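PDB 4CCS: CBIX from Paracoccus pantotrophus, which catalyses the terminal step of siroheme biosynthesis in denitrifying bacteria, probably by inserting ferrous iron into sirohydrochlorin as a chelatase of the CbiX family. Local coordinates for residues Leu89-Phe92 with Gly93-Pro96; Phe181-Gln184 with Ala185-Val188; Ala134-Glu137 with Ala138-Ile142. One frame throughout, in Å; residues are numbered along the deposited sequence. Where two conformers were deposited one is given.

Contact 1 of 3, residues Leu89-Phe92 with Gly93-Pro96; sequences LPPF and GSDP
Pro-91 O is the acceptor round which the chain folds at Ser-94. It takes the backbone N of Ser-94 at 2.9 Å, the three-residue step of a 3-10 turn, although the N-H meets it at only 139° and from well above the carbonyl plane. In the conformer described, Ser-94 OG also donates to Pro-91 O, over 3.0 Å, and this hydroxyl lies in the carbonyl plane on a lone pair. The hydroxyl is brought there by its first torsion (chi1 69°), which sets OG between the backbone N and the carbonyl carbon. Because Ser-94 was modelled in two conformers, this second grip may be only partly occupied. The same OG touches Pro-91 CD and reaches Pro-90 CB at 3.5 Å, so the hydroxyl rests against the carbon edges of both prolines.

One residue further on, Asp-95 N donates to Phe-92 O over 3.1 Å, straighter at the hydrogen (158°) but again from well above the carbonyl plane. The Asp-95 carboxylate is satisfied elsewhere: OD2 is hydrogen-bonded to the hydroxyls of Ser-222 and Tyr-60, while OD1 caps Gly-97 N at the approach to helix 98-113. The Phe-92 side chain leaves the turn and its ring packs on Val-215 and Met-218 of helix 215-226.

To this turn the prolines contribute only acceptors and carbon surface. The amides of Ser-94 and Asp-95 answer the carbonyls three residues before them, and the buried carboxylate of Asp-95 ties the end of the turn to both the coming helix and helix 215-226.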
ATOM      1  N   LEU A  89     -14.904  -1.535  -0.640  1.00 28.20           N
ATOM      2  CA  LEU A  89     -14.517  -0.636   0.442  1.00 27.18           C
ATOM      3  C   LEU A  89     -13.447   0.376  -0.030  1.00 29.55           C
ATOM      4  O   LEU A  89     -12.869   0.166  -1.110  1.00 28.26           O
ATOM      5  CB  LEU A  89     -13.992  -1.442   1.652  1.00 27.13           C
ATOM      6  CG  LEU A  89     -14.884  -2.556   2.224  1.00 32.03           C
ATOM      7  CD1 LEU A  89     -14.296  -3.114   3.491  1.00 32.13           C
ATOM      8  CD2 LEU A  89     -16.328  -2.087   2.431  1.00 37.28           C
ATOM      9  N   PRO A  90     -13.172   1.459   0.768  1.00 25.58           N
ATOM     10  CA  PRO A  90     -12.091   2.387   0.419  1.00 24.47           C
ATOM     11  C   PRO A  90     -10.766   1.608   0.382  1.00 25.29           C
ATOM     12  O   PRO A  90     -10.564   0.700   1.198  1.00 23.81           O
ATOM     13  CB  PRO A  90     -12.109   3.395   1.570  1.00 26.64           C
ATOM     14  CG  PRO A  90     -13.540   3.471   1.942  1.00 31.61           C
ATOM     15  CD  PRO A  90     -14.081   2.076   1.770  1.00 27.60           C
ATOM     16  N   PRO A  91      -9.888   1.924  -0.577  1.00 20.73           N
ATOM     17  CA  PRO A  91      -8.629   1.186  -0.717  1.00 19.64           C
ATOM     18  C   PRO A  91      -7.606   1.429   0.398  1.00 21.74           C
ATOM     19  O   PRO A  91      -7.687   2.427   1.119  1.00 20.09           O
ATOM     20  CB  PRO A  91      -8.111   1.654  -2.075  1.00 21.05           C
ATOM     21  CG  PRO A  91      -8.618   3.037  -2.195  1.00 25.69           C
ATOM     22  CD  PRO A  91     -10.003   2.979  -1.604  1.00 22.00           C
ATOM     23  N   PHE A  92      -6.615   0.519   0.504  1.00 19.00           N
ATOM     24  CA  PHE A  92      -5.482   0.564   1.434  1.00 18.44           C
ATOM     25  C   PHE A  92      -4.854   1.972   1.492  1.00 21.76           C
ATOM     26  O   PHE A  92      -4.584   2.476   2.586  1.00 20.84           O
ATOM     27  CB  PHE A  92      -4.408  -0.477   0.997  1.00 19.66           C
ATOM     28  CG  PHE A  92      -3.120  -0.462   1.796  1.00 20.44           C
ATOM     29  CD1 PHE A  92      -2.993  -1.210   2.956  1.00 23.82           C
ATOM     30  CD2 PHE A  92      -2.037   0.313   1.390  1.00 20.95           C
ATOM     31  CE1 PHE A  92      -1.796  -1.192   3.697  1.00 23.83           C
ATOM     32  CE2 PHE A  92      -0.857   0.349   2.143  1.00 23.26           C
ATOM     33  CZ  PHE A  92      -0.746  -0.402   3.291  1.00 21.26           C
ATOM     34  N   GLY A  93      -4.629   2.603   0.322  1.00 19.22           N
ATOM     35  CA  GLY A  93      -3.996   3.929   0.254  1.00 19.31           C
ATOM     36  C   GLY A  93      -4.797   5.042   0.954  1.00 23.35           C
ATOM     37  O   GLY A  93      -4.192   5.991   1.457  1.00 23.69           O
ATOM     38  N   SER A  94      -6.135   4.912   0.991  1.00 20.08           N
ATOM     39  CA  SER A  94      -7.013   5.905   1.623  0.50 20.24           C
ATOM     40  C   SER A  94      -7.430   5.492   3.034  1.00 23.55           C
ATOM     41  O   SER A  94      -8.270   6.152   3.651  1.00 24.39           O
ATOM     42  CB  SER A  94      -8.237   6.166   0.750  0.50 23.69           C
ATOM     43  OG  SER A  94      -9.085   5.031   0.725  0.50 31.47           O
ATOM     44  N   ASP A  95      -6.843   4.405   3.562  1.00 18.96           N
ATOM     45  CA  ASP A  95      -7.178   3.932   4.899  1.00 18.56           C
ATOM     46  C   ASP A  95      -6.873   5.005   5.964  1.00 22.38           C
ATOM     47  O   ASP A  95      -5.781   5.573   5.939  1.00 20.12           O
ATOM     48  CB  ASP A  95      -6.459   2.620   5.220  1.00 20.07           C
ATOM     49  CG  ASP A  95      -7.116   1.878   6.361  1.00 26.25           C
ATOM     50  OD1 ASP A  95      -7.058   2.382   7.499  1.00 24.74           O
ATOM     51  OD2 ASP A  95      -7.678   0.772   6.111  1.00 26.19           O
ATOM     52  N   PRO A  96      -7.846   5.316   6.869  1.00 22.03           N
ATOM     53  CA  PRO A  96      -7.613   6.350   7.892  1.00 21.50           C
ATOM     54  C   PRO A  96      -6.378   6.110   8.752  1.00 22.49           C
ATOM     55  O   PRO A  96      -5.777   7.071   9.201  1.00 21.29           O
ATOM     56  CB  PRO A  96      -8.907   6.344   8.735  1.00 23.92           C
ATOM     57  CG  PRO A  96      -9.787   5.261   8.151  1.00 29.12           C
ATOM     58  CD  PRO A  96      -9.285   4.984   6.771  1.00 24.74           C
TER

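Contact 2 of 3, residues Phe181-Gln184 with Ala185-Val188; sequences FATQ and AEHV
Thr-183 is the N-cap of the short helix 184-189, its side chain bonded to Glu-186 in the first turn, where the loop leaving strand 175-179 turns into the helix. Thr-183 OG1 accepts from Glu-186 N over 3.2 Å, with a nearly straight N-H at 165°, and gives its own hydrogen to Glu-186 OE1 at 2.8 Å, on the anti lone pair of that oxygen. With chi1 at 72°, OG1 faces the first turn while CG2 lies beside the backbone N. A weak bond from a water, which also accepts from Ala-182 N, reaches the same OE1 from the loop. An alanine in place of Thr-183 would probably leave Glu-186 N without its cap and the carboxylate freer to turn, with only a weak water bond left of those described.

His-187 is held from two directions. Its ND1 donates to Gln-184 OE1 at 2.8 Å, close to the imidazole plane and nearly along the C=O axis, the glutamine chain being bent at its second torsion to bring its amide alongside the ring. The CD2 edge of the imidazole is turned to the face of Phe-181 in a T-shaped pair, the planes 63° apart, and His-187 CA makes a CH-pi contact over that face, 4.0 Å from the ring centroid. Gln-184 OE1 also touches Val-188 CG2 at 3.6 Å.

Backbone bonds from His-187 N to Thr-183 O and from Val-188 N to Gln-184 O start the helix. Leu-192 of helix 192-199 packs on both Phe-181 and His-187, whereas Ile-23 and Gln-19 of helix 16-30 meet Thr-183 and Ala-185, and strand 175-179 leads in from the parallel sheet.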
ATOM      1  N   PHE A 181       4.036   1.130  -0.741  1.00 13.60           N
ATOM      2  CA  PHE A 181       3.520   0.019  -1.546  1.00 13.44           C
ATOM      3  C   PHE A 181       2.692  -0.915  -0.646  1.00 17.87           C
ATOM      4  O   PHE A 181       3.110  -1.226   0.474  1.00 16.47           O
ATOM      5  CB  PHE A 181       4.680  -0.762  -2.195  1.00 14.66           C
ATOM      6  CG  PHE A 181       5.390  -0.017  -3.307  1.00 14.95           C
ATOM      7  CD1 PHE A 181       6.350   0.951  -3.018  1.00 17.27           C
ATOM      8  CD2 PHE A 181       5.071  -0.257  -4.638  1.00 16.52           C
ATOM      9  CE1 PHE A 181       6.982   1.667  -4.046  1.00 17.13           C
ATOM     10  CE2 PHE A 181       5.730   0.433  -5.669  1.00 18.15           C
ATOM     11  CZ  PHE A 181       6.677   1.388  -5.365  1.00 16.43           C
ATOM     12  N   ALA A 182       1.550  -1.381  -1.163  1.00 15.71           N
ATOM     13  CA  ALA A 182       0.636  -2.259  -0.434  1.00 16.05           C
ATOM     14  C   ALA A 182       1.084  -3.720  -0.421  1.00 20.40           C
ATOM     15  O   ALA A 182       0.715  -4.444   0.502  1.00 19.86           O
ATOM     16  CB  ALA A 182      -0.762  -2.149  -1.019  1.00 16.74           C
ATOM     17  N   THR A 183       1.842  -4.170  -1.452  1.00 15.33           N
ATOM     18  CA  THR A 183       2.309  -5.567  -1.525  1.00 15.00           C
ATOM     19  C   THR A 183       3.764  -5.646  -1.896  1.00 18.18           C
ATOM     20  O   THR A 183       4.277  -4.742  -2.568  1.00 16.83           O
ATOM     21  CB  THR A 183       1.492  -6.409  -2.542  1.00 19.56           C
ATOM     22  OG1 THR A 183       1.817  -6.028  -3.888  1.00 17.10           O
ATOM     23  CG2 THR A 183      -0.020  -6.359  -2.303  1.00 16.33           C
ATOM     24  N   GLN A 184       4.421  -6.745  -1.491  1.00 15.39           N
ATOM     25  CA  GLN A 184       5.819  -6.992  -1.842  1.00 16.35           C
ATOM     26  C   GLN A 184       5.966  -7.176  -3.363  1.00 18.20           C
ATOM     27  O   GLN A 184       6.914  -6.641  -3.930  1.00 17.98           O
ATOM     28  CB  GLN A 184       6.411  -8.196  -1.063  1.00 18.20           C
ATOM     29  CG  GLN A 184       7.919  -8.438  -1.334  1.00 26.90           C
ATOM     30  CD  GLN A 184       8.816  -7.377  -0.709  1.00 50.25           C
ATOM     31  OE1 GLN A 184       9.018  -6.287  -1.252  1.00 38.84           O
ATOM     32  NE2 GLN A 184       9.388  -7.664   0.451  1.00 54.15           N
ATOM     33  N   ALA A 185       5.009  -7.866  -4.028  1.00 15.73           N
ATOM     34  CA  ALA A 185       5.083  -8.106  -5.485  1.00 15.78           C
ATOM     35  C   ALA A 185       5.124  -6.784  -6.265  1.00 17.30           C
ATOM     36  O   ALA A 185       5.992  -6.612  -7.118  1.00 15.83           O
ATOM     37  CB  ALA A 185       3.925  -8.984  -5.956  1.00 16.84           C
ATOM     38  N   GLU A 186       4.259  -5.809  -5.902  1.00 14.66           N
ATOM     39  CA  GLU A 186       4.270  -4.500  -6.564  1.00 14.47           C
ATOM     40  C   GLU A 186       5.548  -3.728  -6.263  1.00 17.13           C
ATOM     41  O   GLU A 186       6.097  -3.089  -7.162  1.00 17.66           O
ATOM     42  CB  GLU A 186       3.036  -3.683  -6.203  1.00 15.55           C
ATOM     43  CG  GLU A 186       1.768  -4.304  -6.756  1.00 17.61           C
ATOM     44  CD  GLU A 186       0.530  -3.725  -6.118  1.00 25.28           C
ATOM     45  OE1 GLU A 186       0.280  -3.974  -4.916  1.00 21.77           O
ATOM     46  OE2 GLU A 186      -0.176  -2.986  -6.827  1.00 19.61           O
ATOM     47  N   HIS A 187       6.035  -3.811  -5.015  1.00 13.66           N
ATOM     48  CA  HIS A 187       7.269  -3.150  -4.591  1.00 12.86           C
ATOM     49  C   HIS A 187       8.480  -3.663  -5.404  1.00 17.51           C
ATOM     50  O   HIS A 187       9.204  -2.854  -5.979  1.00 15.94           O
ATOM     51  CB  HIS A 187       7.514  -3.366  -3.089  1.00 13.20           C
ATOM     52  CG  HIS A 187       8.834  -2.841  -2.597  1.00 16.13           C
ATOM     53  ND1 HIS A 187       9.768  -3.676  -1.992  1.00 17.75           N
ATOM     54  CD2 HIS A 187       9.338  -1.583  -2.642  1.00 17.60           C
ATOM     55  CE1 HIS A 187      10.795  -2.896  -1.678  1.00 17.08           C
ATOM     56  NE2 HIS A 187      10.582  -1.629  -2.047  1.00 17.34           N
ATOM     57  N   VAL A 188       8.690  -4.995  -5.441  1.00 15.73           N
ATOM     58  CA  VAL A 188       9.828  -5.637  -6.137  1.00 16.26           C
ATOM     59  C   VAL A 188       9.851  -5.269  -7.630  1.00 18.52           C
ATOM     60  O   VAL A 188      10.913  -4.917  -8.145  1.00 17.54           O
ATOM     61  CB  VAL A 188       9.856  -7.177  -5.873  1.00 21.82           C
ATOM     62  CG1 VAL A 188      10.857  -7.900  -6.782  1.00 22.16           C
ATOM     63  CG2 VAL A 188      10.175  -7.467  -4.401  1.00 21.80           C
TER
HETATM   64  O   HOH W   1       1.301  -1.223  -3.970  1.00 16.65           O

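Contact 3 of 3, residues Ala134-Glu137 with Ala138-Ile142; sequences APSE and AARRI
Glu-137 OE2 is gripped by two donors, Arg-140 NH2 at 2.8 Å and a water at 2.7 Å. The arginine bond is a salt bridge one turn along the helix, fairly straight at 163° and lying near the guanidinium plane, and it uses the anti lone pair of the oxygen, away from OE1. The water in turn accepts from Arg-140 NE, so the carboxylate oxygen reaches two nitrogens of one guanidinium, one directly and one through solvent. The two charged groups are not coplanar; their planes stand 51° apart. Glu-137 gets there by a bend at its second torsion (chi2 -69°), which folds the chain back toward Arg-140.

The guanidinium of Arg-140 also covers the backbone, with Ser-136 O 3.5 Å above its plane and over its centre. Its NH2 makes a further, weak bond to Ser-136 OG at 2.9 Å; that buried hydroxyl has its stronger partner in Glu-160 OE1. NH2 is therefore shared between a carboxylate and a hydroxyl, which is likely to restrain rotation of the group.

Arg-141 also folds over the backbone, but without a salt bridge to Glu-137. A bend at chi3 lays its guanidinium over Glu-137 O, with Ala-138 CA beneath the same face, and a water bridges its NH2 at 2.7 Å to Ala-134 O.

Beneath the side chains run regular four-residue backbone bonds, from Ala-138 N to Ala-134 O through to Arg-141 N to Glu-137 O. Ala-139, with Ser-136 and Arg-140, faces Phe-157, and this is the first part of the helix in a beta-alpha-beta crossover, helix 134-146 connecting the parallel neighbours 121-126 and 152-157.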
ATOM      1  N   ALA A 134      -4.531  11.068  -8.680  1.00 30.24           N
ATOM      2  CA  ALA A 134      -4.903  10.566  -7.348  1.00 29.38           C
ATOM      3  C   ALA A 134      -3.748   9.881  -6.544  1.00 29.71           C
ATOM      4  O   ALA A 134      -3.595  10.227  -5.367  1.00 28.17           O
ATOM      5  CB  ALA A 134      -6.112   9.642  -7.448  1.00 30.27           C
ATOM      6  N   PRO A 135      -2.927   8.962  -7.143  1.00 24.71           N
ATOM      7  CA  PRO A 135      -1.827   8.360  -6.352  1.00 24.02           C
ATOM      8  C   PRO A 135      -0.769   9.353  -5.858  1.00 25.69           C
ATOM      9  O   PRO A 135      -0.354   9.269  -4.697  1.00 24.30           O
ATOM     10  CB  PRO A 135      -1.225   7.327  -7.308  1.00 25.85           C
ATOM     11  CG  PRO A 135      -2.343   6.950  -8.192  1.00 30.46           C
ATOM     12  CD  PRO A 135      -3.104   8.223  -8.414  1.00 26.22           C
ATOM     13  N   SER A 136      -0.323  10.290  -6.718  1.00 22.50           N
ATOM     14  CA  SER A 136       0.680  11.268  -6.278  1.00 21.89           C
ATOM     15  C   SER A 136       0.117  12.275  -5.283  1.00 24.49           C
ATOM     16  O   SER A 136       0.841  12.687  -4.380  1.00 22.84           O
ATOM     17  CB  SER A 136       1.360  11.961  -7.453  1.00 25.34           C
ATOM     18  OG  SER A 136       0.454  12.754  -8.201  1.00 31.37           O
ATOM     19  N   GLU A 137      -1.171  12.650  -5.416  1.00 22.44           N
ATOM     20  CA  GLU A 137      -1.786  13.558  -4.427  1.00 22.89           C
ATOM     21  C   GLU A 137      -1.837  12.845  -3.065  1.00 25.09           C
ATOM     22  O   GLU A 137      -1.508  13.456  -2.049  1.00 23.18           O
ATOM     23  CB  GLU A 137      -3.201  14.011  -4.847  1.00 24.53           C
ATOM     24  CG  GLU A 137      -3.226  14.992  -6.008  1.00 39.34           C
ATOM     25  CD  GLU A 137      -2.684  16.380  -5.724  1.00 70.15           C
ATOM     26  OE1 GLU A 137      -3.439  17.211  -5.168  1.00 73.00           O
ATOM     27  OE2 GLU A 137      -1.518  16.650  -6.093  1.00 65.76           O
ATOM     28  N   ALA A 138      -2.175  11.538  -3.067  1.00 22.18           N
ATOM     29  CA  ALA A 138      -2.223  10.730  -1.844  1.00 21.79           C
ATOM     30  C   ALA A 138      -0.837  10.589  -1.191  1.00 24.33           C
ATOM     31  O   ALA A 138      -0.744  10.668   0.033  1.00 23.36           O
ATOM     32  CB  ALA A 138      -2.827   9.364  -2.136  1.00 22.72           C
ATOM     33  N   ALA A 139       0.242  10.393  -1.997  1.00 20.06           N
ATOM     34  CA  ALA A 139       1.597  10.286  -1.445  1.00 19.03           C
ATOM     35  C   ALA A 139       2.056  11.626  -0.892  1.00 21.77           C
ATOM     36  O   ALA A 139       2.707  11.653   0.154  1.00 21.38           O
ATOM     37  CB  ALA A 139       2.574   9.764  -2.497  1.00 19.73           C
ATOM     38  N   ARG A 140       1.685  12.751  -1.557  1.00 19.35           N
ATOM     39  CA  ARG A 140       2.049  14.085  -1.037  1.00 19.42           C
ATOM     40  C   ARG A 140       1.328  14.379   0.253  1.00 21.82           C
ATOM     41  O   ARG A 140       1.913  15.006   1.132  1.00 20.27           O
ATOM     42  CB  ARG A 140       1.817  15.201  -2.064  1.00 19.76           C
ATOM     43  CG  ARG A 140       3.014  15.368  -3.007  1.00 24.93           C
ATOM     44  CD  ARG A 140       2.814  16.516  -3.993  1.00 31.00           C
ATOM     45  NE  ARG A 140       1.738  16.224  -4.937  1.00 29.20           N
ATOM     46  CZ  ARG A 140       1.901  15.606  -6.101  1.00 41.78           C
ATOM     47  NH1 ARG A 140       3.109  15.209  -6.489  1.00 32.27           N
ATOM     48  NH2 ARG A 140       0.856  15.359  -6.877  1.00 33.48           N
ATOM     49  N   ARG A 141       0.065  13.897   0.390  1.00 21.21           N
ATOM     50  CA  ARG A 141      -0.699  14.065   1.641  1.00 21.74           C
ATOM     51  C   ARG A 141       0.037  13.334   2.774  1.00 24.84           C
ATOM     52  O   ARG A 141       0.129  13.866   3.888  1.00 23.59           O
ATOM     53  CB  ARG A 141      -2.120  13.493   1.503  1.00 24.24           C
ATOM     54  CG  ARG A 141      -3.116  14.471   0.908  1.00 43.98           C
ATOM     55  CD  ARG A 141      -4.564  14.033   1.120  1.00 55.22           C
ATOM     56  NE  ARG A 141      -4.917  12.788   0.425  1.00 58.25           N
ATOM     57  CZ  ARG A 141      -5.258  12.704  -0.859  1.00 67.19           C
ATOM     58  NH1 ARG A 141      -5.265  13.788  -1.626  1.00 57.75           N
ATOM     59  NH2 ARG A 141      -5.582  11.534  -1.389  1.00 46.91           N
ATOM     60  N   ILE A 142       0.574  12.115   2.485  1.00 20.99           N
ATOM     61  CA  ILE A 142       1.357  11.352   3.472  1.00 20.58           C
ATOM     62  C   ILE A 142       2.613  12.165   3.877  1.00 24.02           C
ATOM     63  O   ILE A 142       2.821  12.416   5.068  1.00 22.83           O
ATOM     64  CB  ILE A 142       1.714   9.900   2.995  1.00 22.97           C
ATOM     65  CG1 ILE A 142       0.450   9.002   2.765  1.00 23.07           C
ATOM     66  CG2 ILE A 142       2.732   9.223   3.950  1.00 23.75           C
ATOM     67  CD1 ILE A 142      -0.396   8.621   4.011  1.00 29.60           C
TER
HETATM   68  O   HOH W   2      -5.797  11.024  -4.082  1.00 34.71           O
HETATM   69  O   HOH W   3      -0.464  17.515  -3.734  1.00 41.75           O

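How the contacts relate
Contact 1 and contact 2 touch: Phe-92 CD2 packs on Ala-182 CB at 3.7 Å, although their centres lie about 16 Å apart. Each follows a strand of a different four-stranded parallel sheet, 87-88 for contact 1 and 175-179 for contact 2, so this touch joins the two halves of the chain. Contact 3 approaches contact 1 to about 5 Å between nearest atoms, with centres about 12 Å apart, and stays about 9 Å from contact 2 at the nearest atoms. Contacts 2 and 3 both belong to the CbiX family region. In related chelatases the substrate cleft lies between two such halves; Glu-186 of contact 2 meets His-10 of the first half, consistent with a place at that cleft.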